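Local atomic coordinates of ornithine carbamoyltransferase (Giardia intestinalis, PDB entry 3GRF), a protein that probably catalyses carbamoyl transfer between carbamoyl phosphate and ornithine, in either direction, as part of arginine degradation. Residues A[57-69]-A[308-320]. Residues are numbered along the deposited sequence; the frame is centred on the assembly and turned at random.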
ATOM      1  N   ARG A  57       2.277 -10.682 -10.499  1.00 29.44           N
ATOM      2  CA  ARG A  57       3.458 -10.331 -11.297  1.00 37.69           C
ATOM      3  C   ARG A  57       3.573  -8.841 -11.524  1.00 31.99           C
ATOM      4  O   ARG A  57       4.629  -8.255 -11.310  1.00 34.98           O
ATOM      5  CB  ARG A  57       3.426 -11.003 -12.672  1.00 36.56           C
ATOM      6  CG  ARG A  57       4.201 -12.293 -12.771  1.00 45.85           C
ATOM      7  CD  ARG A  57       3.530 -13.127 -13.858  1.00 51.83           C
ATOM      8  NE  ARG A  57       2.896 -14.293 -13.282  1.00 53.79           N
ATOM      9  CZ  ARG A  57       1.741 -14.302 -12.614  1.00 56.54           C
ATOM     10  NH1 ARG A  57       1.044 -13.190 -12.402  1.00 55.22           N
ATOM     11  NH2 ARG A  57       1.287 -15.447 -12.128  1.00 59.47           N
ATOM     12  N   THR A  58       2.479  -8.236 -11.991  1.00 35.35           N
ATOM     13  CA  THR A  58       2.535  -6.827 -12.378  1.00 35.98           C
ATOM     14  C   THR A  58       2.672  -5.985 -11.113  1.00 32.54           C
ATOM     15  O   THR A  58       3.545  -5.136 -11.031  1.00 29.70           O
ATOM     16  CB  THR A  58       1.358  -6.416 -13.304  1.00 36.65           C
ATOM     17  OG1 THR A  58       1.442  -7.184 -14.512  1.00 36.09           O
ATOM     18  CG2 THR A  58       1.404  -4.932 -13.670  1.00 32.94           C
ATOM     19  N   ARG A  59       1.849  -6.258 -10.112  1.00 26.61           N
ATOM     20  CA  ARG A  59       1.870  -5.473  -8.905  1.00 28.57           C
ATOM     21  C   ARG A  59       3.186  -5.571  -8.143  1.00 28.96           C
ATOM     22  O   ARG A  59       3.723  -4.555  -7.688  1.00 26.81           O
ATOM     23  CB  ARG A  59       0.746  -5.880  -7.971  1.00 35.00           C
ATOM     24  CG  ARG A  59       0.231  -4.699  -7.197  1.00 44.14           C
ATOM     25  CD  ARG A  59       0.630  -4.768  -5.755  1.00 42.09           C
ATOM     26  NE  ARG A  59      -0.460  -5.357  -5.020  1.00 41.99           N
ATOM     27  CZ  ARG A  59      -0.810  -5.037  -3.781  1.00 37.88           C
ATOM     28  NH1 ARG A  59      -0.169  -4.099  -3.092  1.00 31.06           N
ATOM     29  NH2 ARG A  59      -1.831  -5.684  -3.245  1.00 31.66           N
ATOM     30  N   VAL A  60       3.708  -6.777  -7.984  1.00 22.45           N
ATOM     31  CA  VAL A  60       4.921  -6.929  -7.156  1.00 25.06           C
ATOM     32  C   VAL A  60       6.102  -6.319  -7.885  1.00 26.86           C
ATOM     33  O   VAL A  60       7.008  -5.758  -7.254  1.00 24.89           O
ATOM     34  CB  VAL A  60       5.200  -8.437  -6.790  1.00 23.08           C
ATOM     35  CG1 VAL A  60       6.665  -8.704  -6.414  1.00 27.04           C
ATOM     36  CG2 VAL A  60       4.289  -8.911  -5.680  1.00 32.16           C
ATOM     37  N   SER A  61       6.150  -6.466  -9.208  1.00 25.78           N
ATOM     38  CA  SER A  61       7.341  -5.978  -9.945  1.00 24.97           C
ATOM     39  C   SER A  61       7.378  -4.444  -9.947  1.00 13.94           C
ATOM     40  O   SER A  61       8.442  -3.830  -9.852  1.00 34.49           O
ATOM     41  CB  SER A  61       7.403  -6.532 -11.390  1.00 26.51           C
ATOM     42  OG  SER A  61       6.273  -6.154 -12.145  1.00 28.54           O
ATOM     43  N   LEU A  62       6.195  -3.849 -10.070  1.00 20.03           N
ATOM     44  CA  LEU A  62       5.990  -2.393 -10.085  1.00 23.23           C
ATOM     45  C   LEU A  62       6.337  -1.751  -8.747  1.00 30.22           C
ATOM     46  O   LEU A  62       7.087  -0.773  -8.701  1.00 27.19           O
ATOM     47  CB  LEU A  62       4.501  -2.107 -10.424  1.00 25.54           C
ATOM     48  CG  LEU A  62       4.173  -1.538 -11.806  1.00 29.67           C
ATOM     49  CD1 LEU A  62       5.288  -1.718 -12.820  1.00 28.97           C
ATOM     50  CD2 LEU A  62       2.820  -1.938 -12.360  1.00 24.12           C
ATOM     51  N   GLU A  63       5.794  -2.323  -7.659  1.00 24.52           N
ATOM     52  CA  GLU A  63       5.947  -1.805  -6.317  1.00 32.69           C
ATOM     53  C   GLU A  63       7.431  -1.989  -5.875  1.00 31.68           C
ATOM     54  O   GLU A  63       8.044  -1.088  -5.304  1.00 33.54           O
ATOM     55  CB  GLU A  63       4.948  -2.520  -5.362  1.00 26.98           C
ATOM     56  CG  GLU A  63       4.118  -1.542  -4.500  1.00 38.20           C
ATOM     57  CD  GLU A  63       2.938  -2.146  -3.764  1.00 29.41           C
ATOM     58  OE1 GLU A  63       2.088  -2.848  -4.397  1.00 34.64           O
ATOM     59  OE2 GLU A  63       2.822  -1.874  -2.553  1.00 35.50           O
ATOM     60  N   THR A  64       8.000  -3.156  -6.183  1.00 32.60           N
ATOM     61  CA  THR A  64       9.399  -3.457  -5.902  1.00 29.88           C
ATOM     62  C   THR A  64      10.344  -2.593  -6.732  1.00 28.58           C
ATOM     63  O   THR A  64      11.397  -2.145  -6.216  1.00 30.08           O
ATOM     64  CB  THR A  64       9.687  -4.969  -6.133  1.00 24.06           C
ATOM     65  OG1 THR A  64       8.785  -5.708  -5.350  1.00 27.98           O
ATOM     66  CG2 THR A  64      11.128  -5.357  -5.643  1.00 20.33           C
ATOM     67  N   ALA A  65       9.982  -2.356  -8.007  1.00 27.80           N
ATOM     68  CA  ALA A  65      10.827  -1.561  -8.912  1.00 24.81           C
ATOM     69  C   ALA A  65      11.018  -0.206  -8.310  1.00 30.70           C
ATOM     70  O   ALA A  65      12.149   0.276  -8.242  1.00 25.72           O
ATOM     71  CB  ALA A  65      10.237  -1.463 -10.326  1.00 31.84           C
ATOM     72  N   MET A  66       9.938   0.384  -7.785  1.00 28.31           N
ATOM     73  CA  MET A  66      10.040   1.750  -7.254  1.00 29.41           C
ATOM     74  C   MET A  66      10.866   1.803  -6.020  1.00 27.81           C
ATOM     75  O   MET A  66      11.659   2.716  -5.864  1.00 25.79           O
ATOM     76  CB  MET A  66       8.671   2.398  -7.002  1.00 27.41           C
ATOM     77  CG  MET A  66       7.833   2.669  -8.265  1.00 29.95           C
ATOM     78  SD  MET A  66       8.525   3.914  -9.391  1.00 28.16           S
ATOM     79  CE  MET A  66       8.467   5.322  -8.316  1.00 28.06           C
ATOM     80  N   THR A  67      10.702   0.830  -5.129  1.00 23.92           N
ATOM     81  CA  THR A  67      11.556   0.745  -3.916  1.00 24.68           C
ATOM     82  C   THR A  67      13.022   0.651  -4.292  1.00 27.09           C
ATOM     83  O   THR A  67      13.896   1.260  -3.652  1.00 27.57           O
ATOM     84  CB  THR A  67      11.156  -0.463  -3.064  1.00 27.72           C
ATOM     85  OG1 THR A  67       9.763  -0.336  -2.738  1.00 20.50           O
ATOM     86  CG2 THR A  67      11.977  -0.541  -1.761  1.00 20.71           C
ATOM     87  N   ARG A  68      13.317  -0.103  -5.339  1.00 24.59           N
ATOM     88  CA  ARG A  68      14.731  -0.306  -5.741  1.00 30.14           C
ATOM     89  C   ARG A  68      15.401   0.923  -6.319  1.00 30.25           C
ATOM     90  O   ARG A  68      16.628   1.016  -6.355  1.00 27.73           O
ATOM     91  CB  ARG A  68      14.848  -1.487  -6.685  1.00 23.10           C
ATOM     92  CG  ARG A  68      14.720  -2.803  -5.919  1.00 29.00           C
ATOM     93  CD  ARG A  68      14.631  -3.981  -6.854  1.00 44.65           C
ATOM     94  NE  ARG A  68      15.926  -4.396  -7.407  1.00 45.17           N
ATOM     95  CZ  ARG A  68      16.674  -5.400  -6.949  1.00 45.73           C
ATOM     96  NH1 ARG A  68      16.288  -6.086  -5.889  1.00 35.68           N
ATOM     97  NH2 ARG A  68      17.835  -5.704  -7.546  1.00 38.98           N
ATOM     98  N   LEU A  69      14.554   1.835  -6.806  1.00 26.62           N
ATOM     99  CA  LEU A  69      14.915   3.093  -7.438  1.00 25.57           C
ATOM    100  C   LEU A  69      14.820   4.166  -6.385  1.00 26.28           C
ATOM    101  O   LEU A  69      15.306   5.254  -6.596  1.00 30.49           O
ATOM    102  CB  LEU A  69      13.929   3.388  -8.565  1.00 26.16           C
ATOM    103  CG  LEU A  69      14.191   3.178 -10.055  1.00 28.06           C
ATOM    104  CD1 LEU A  69      15.468   2.487 -10.412  1.00 27.41           C
ATOM    105  CD2 LEU A  69      12.995   2.474 -10.675  1.00 41.88           C
ATOM    106  N   GLY A 308      10.651 -13.131 -13.082  1.00 24.88           N
ATOM    107  CA  GLY A 308      11.457 -12.290 -12.224  1.00 31.66           C
ATOM    108  C   GLY A 308      11.989 -11.055 -12.916  1.00 35.72           C
ATOM    109  O   GLY A 308      12.221 -10.010 -12.257  1.00 32.86           O
ATOM    110  N   ASN A 309      12.209 -11.181 -14.233  1.00 33.54           N
ATOM    111  CA  ASN A 309      12.722 -10.081 -15.080  1.00 26.70           C
ATOM    112  C   ASN A 309      11.683  -8.975 -15.305  1.00 19.27           C
ATOM    113  O   ASN A 309      12.011  -7.885 -15.776  1.00 31.70           O
ATOM    114  CB  ASN A 309      13.230 -10.619 -16.439  1.00 25.79           C
ATOM    115  CG  ASN A 309      14.611 -11.258 -16.329  1.00 30.16           C
ATOM    116  OD1 ASN A 309      15.417 -10.903 -15.460  1.00 30.85           O
ATOM    117  ND2 ASN A 309      14.908 -12.180 -17.226  1.00 30.27           N
ATOM    118  N   ARG A 310      10.431  -9.221 -14.926  1.00 26.63           N
ATOM    119  CA  ARG A 310       9.423  -8.172 -14.845  1.00 23.31           C
ATOM    120  C   ARG A 310       9.924  -7.044 -13.979  1.00 23.14           C
ATOM    121  O   ARG A 310       9.689  -5.870 -14.293  1.00 23.89           O
ATOM    122  CB  ARG A 310       8.067  -8.683 -14.307  1.00 21.83           C
ATOM    123  CG  ARG A 310       7.270  -9.575 -15.294  1.00 22.11           C
ATOM    124  CD  ARG A 310       6.970  -8.822 -16.617  1.00 17.97           C
ATOM    125  NE  ARG A 310       6.036  -7.723 -16.331  1.00 25.50           N
ATOM    126  CZ  ARG A 310       4.715  -7.855 -16.126  1.00 35.58           C
ATOM    127  NH1 ARG A 310       4.110  -9.032 -16.263  1.00 32.42           N
ATOM    128  NH2 ARG A 310       3.987  -6.797 -15.801  1.00 29.01           N
ATOM    129  N   LEU A 311      10.663  -7.399 -12.931  1.00 31.38           N
ATOM    130  CA  LEU A 311      11.184  -6.428 -11.966  1.00 27.02           C
ATOM    131  C   LEU A 311      12.146  -5.470 -12.653  1.00 30.51           C
ATOM    132  O   LEU A 311      11.953  -4.267 -12.656  1.00 28.09           O
ATOM    133  CB  LEU A 311      11.838  -7.127 -10.734  1.00 22.16           C
ATOM    134  CG  LEU A 311      12.715  -6.202  -9.825  1.00 24.45           C
ATOM    135  CD1 LEU A 311      11.930  -5.007  -9.233  1.00 23.03           C
ATOM    136  CD2 LEU A 311      13.507  -6.907  -8.778  1.00 24.84           C
ATOM    137  N   HIS A 312      13.227  -6.015 -13.186  1.00 29.24           N
ATOM    138  CA  HIS A 312      14.268  -5.180 -13.767  1.00 28.15           C
ATOM    139  C   HIS A 312      13.806  -4.432 -15.027  1.00 25.82           C
ATOM    140  O   HIS A 312      14.198  -3.312 -15.281  1.00 18.86           O
ATOM    141  CB  HIS A 312      15.459  -6.084 -14.088  1.00 32.09           C
ATOM    142  CG  HIS A 312      15.801  -7.029 -12.978  1.00 24.35           C
ATOM    143  ND1 HIS A 312      16.245  -6.596 -11.747  1.00 17.55           N
ATOM    144  CD2 HIS A 312      15.705  -8.375 -12.896  1.00 24.15           C
ATOM    145  CE1 HIS A 312      16.447  -7.642 -10.970  1.00 24.56           C
ATOM    146  NE2 HIS A 312      16.133  -8.734 -11.649  1.00 24.34           N
ATOM    147  N   SER A 313      12.983  -5.062 -15.852  1.00 23.40           N
ATOM    148  CA  SER A 313      12.409  -4.343 -17.014  1.00 22.18           C
ATOM    149  C   SER A 313      11.417  -3.240 -16.600  1.00 25.24           C
ATOM    150  O   SER A 313      11.202  -2.266 -17.322  1.00 27.34           O
ATOM    151  CB  SER A 313      11.766  -5.351 -17.928  1.00 25.38           C
ATOM    152  OG  SER A 313      10.840  -6.111 -17.168  1.00 24.77           O
ATOM    153  N   ALA A 314      10.843  -3.379 -15.419  1.00 24.68           N
ATOM    154  CA  ALA A 314       9.942  -2.355 -14.903  1.00 22.69           C
ATOM    155  C   ALA A 314      10.754  -1.184 -14.443  1.00 27.32           C
ATOM    156  O   ALA A 314      10.356  -0.051 -14.692  1.00 25.89           O
ATOM    157  CB  ALA A 314       9.057  -2.891 -13.751  1.00 26.58           C
ATOM    158  N   MET A 315      11.890  -1.439 -13.769  1.00 27.20           N
ATOM    159  CA  MET A 315      12.706  -0.352 -13.233  1.00 27.16           C
ATOM    160  C   MET A 315      13.213   0.496 -14.395  1.00 28.43           C
ATOM    161  O   MET A 315      13.378   1.713 -14.259  1.00 29.37           O
ATOM    162  CB  MET A 315      13.929  -0.879 -12.459  1.00 24.91           C
ATOM    163  CG  MET A 315      13.661  -1.811 -11.274  1.00 29.38           C
ATOM    164  SD  MET A 315      15.146  -2.551 -10.536  1.00 29.91           S
ATOM    165  CE  MET A 315      16.119  -2.998 -11.962  1.00 45.08           C
ATOM    166  N   ALA A 316      13.518  -0.160 -15.513  1.00 33.02           N
ATOM    167  CA  ALA A 316      14.056   0.509 -16.700  1.00 25.00           C
ATOM    168  C   ALA A 316      12.995   1.356 -17.319  1.00 21.22           C
ATOM    169  O   ALA A 316      13.205   2.504 -17.665  1.00 20.42           O
ATOM    170  CB  ALA A 316      14.584  -0.510 -17.715  1.00 23.19           C
ATOM    171  N   VAL A 317      11.811   0.792 -17.526  1.00 24.57           N
ATOM    172  CA  VAL A 317      10.754   1.584 -18.106  1.00 23.28           C
ATOM    173  C   VAL A 317      10.323   2.809 -17.292  1.00 24.71           C
ATOM    174  O   VAL A 317      10.169   3.903 -17.845  1.00 33.19           O
ATOM    175  CB  VAL A 317       9.520   0.695 -18.332  1.00 28.19           C
ATOM    176  CG1 VAL A 317       8.393   1.544 -18.779  1.00 23.13           C
ATOM    177  CG2 VAL A 317       9.871  -0.405 -19.352  1.00 22.22           C
ATOM    178  N   LEU A 318      10.124   2.622 -15.984  1.00 27.53           N
ATOM    179  CA  LEU A 318       9.769   3.705 -15.053  1.00 24.45           C
ATOM    180  C   LEU A 318      10.875   4.752 -15.062  1.00 24.62           C
ATOM    181  O   LEU A 318      10.624   5.895 -15.230  1.00 27.17           O
ATOM    182  CB  LEU A 318       9.532   3.149 -13.637  1.00 21.63           C
ATOM    183  CG  LEU A 318       8.278   2.218 -13.569  1.00 27.12           C
ATOM    184  CD1 LEU A 318       8.161   1.400 -12.288  1.00 24.30           C
ATOM    185  CD2 LEU A 318       6.987   3.024 -13.782  1.00 24.11           C
ATOM    186  N   ASP A 319      12.110   4.334 -14.912  1.00 25.34           N
ATOM    187  CA  ASP A 319      13.223   5.270 -14.909  1.00 21.83           C
ATOM    188  C   ASP A 319      13.227   6.147 -16.135  1.00 26.15           C
ATOM    189  O   ASP A 319      13.288   7.371 -16.045  1.00 34.88           O
ATOM    190  CB  ASP A 319      14.549   4.512 -14.834  1.00 29.41           C
ATOM    191  CG  ASP A 319      15.725   5.452 -14.748  1.00 34.64           C
ATOM    192  OD1 ASP A 319      15.868   6.063 -13.671  1.00 34.80           O
ATOM    193  OD2 ASP A 319      16.465   5.607 -15.755  1.00 35.62           O
ATOM    194  N   PHE A 320      13.159   5.506 -17.289  1.00 29.18           N
ATOM    195  CA  PHE A 320      13.131   6.183 -18.559  1.00 31.41           C
ATOM    196  C   PHE A 320      11.970   7.149 -18.684  1.00 27.63           C
ATOM    197  O   PHE A 320      12.153   8.242 -19.160  1.00 29.07           O
ATOM    198  CB  PHE A 320      13.042   5.129 -19.653  1.00 37.04           C
ATOM    199  CG  PHE A 320      13.214   5.657 -21.042  1.00 30.34           C
ATOM    200  CD1 PHE A 320      14.429   6.175 -21.452  1.00 41.17           C
ATOM    201  CD2 PHE A 320      12.183   5.559 -21.958  1.00 45.05           C
ATOM    202  CE1 PHE A 320      14.599   6.602 -22.748  1.00 48.84           C
ATOM    203  CE2 PHE A 320      12.349   5.989 -23.250  1.00 48.59           C
ATOM    204  CZ  PHE A 320      13.563   6.509 -23.642  1.00 36.84           C
TER
HETATM  205  O   HOH W   1       0.987  -9.738 -16.158  1.00 28.18           O
HETATM  206  O   HOH W   2       5.911  -4.682 -14.600  1.00 33.24           O
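Ser61 meets Leu311 and Ala65 meets Met315 where helices 57-69 and 308-320 cross at -51°, their axes approaching to 8.2 Å and their CA atoms to 4.4 Å at the first pair. Small residues permit this closeness: Ser61 CB lies against the Arg310 carbonyl carbon, and the methyl of Ala65 is a knob in a hole formed by Leu311, Ala314, Met315 and Leu318, with Met315 CG 3.6 Å from Ala65 CB. The packing is reciprocal. Leu311, its CG anti to the backbone N (chi1 166°), inserts among Ser61, Thr64, Ala65 and Arg68, and its CD1 reaches to 3.7 Å from Thr64 CG2. Its other methyl, CD2, lies over one face of the Arg68 guanidinium, offset toward the rim, while Met315 SD approaches the edge of that group, 3.7 Å from Arg68 NE. On the far flank Leu318 CD1 touches Met66 SD at 3.9 Å. At the N-terminal end of both segments, the bent Arg310 chain lets NH2 donate to Thr58 OG1 at 2.9 Å, the oxygen lying 18° out of the guanidinium plane. One water links Arg310 NH1 to Thr58 OG1, and a second joins Arg310 NH2 to Ser61 OG. Beyond the pair, helix 57-69 leans on strand 46-51 and helix 308-320 on helices 18-33 and 135-151, so the C-terminal helix returns to pack against the carbamoyl-phosphate domain, as is characteristic of transcarbamoylases. The chemistry thus divides into a tightly packed, largely apolar centre and a buried, partly water-mediated polar end, where the Thr58 bond, both waters and a weak bond from NH1 to Gln137 would together limit rotation of the Arg310 guanidinium.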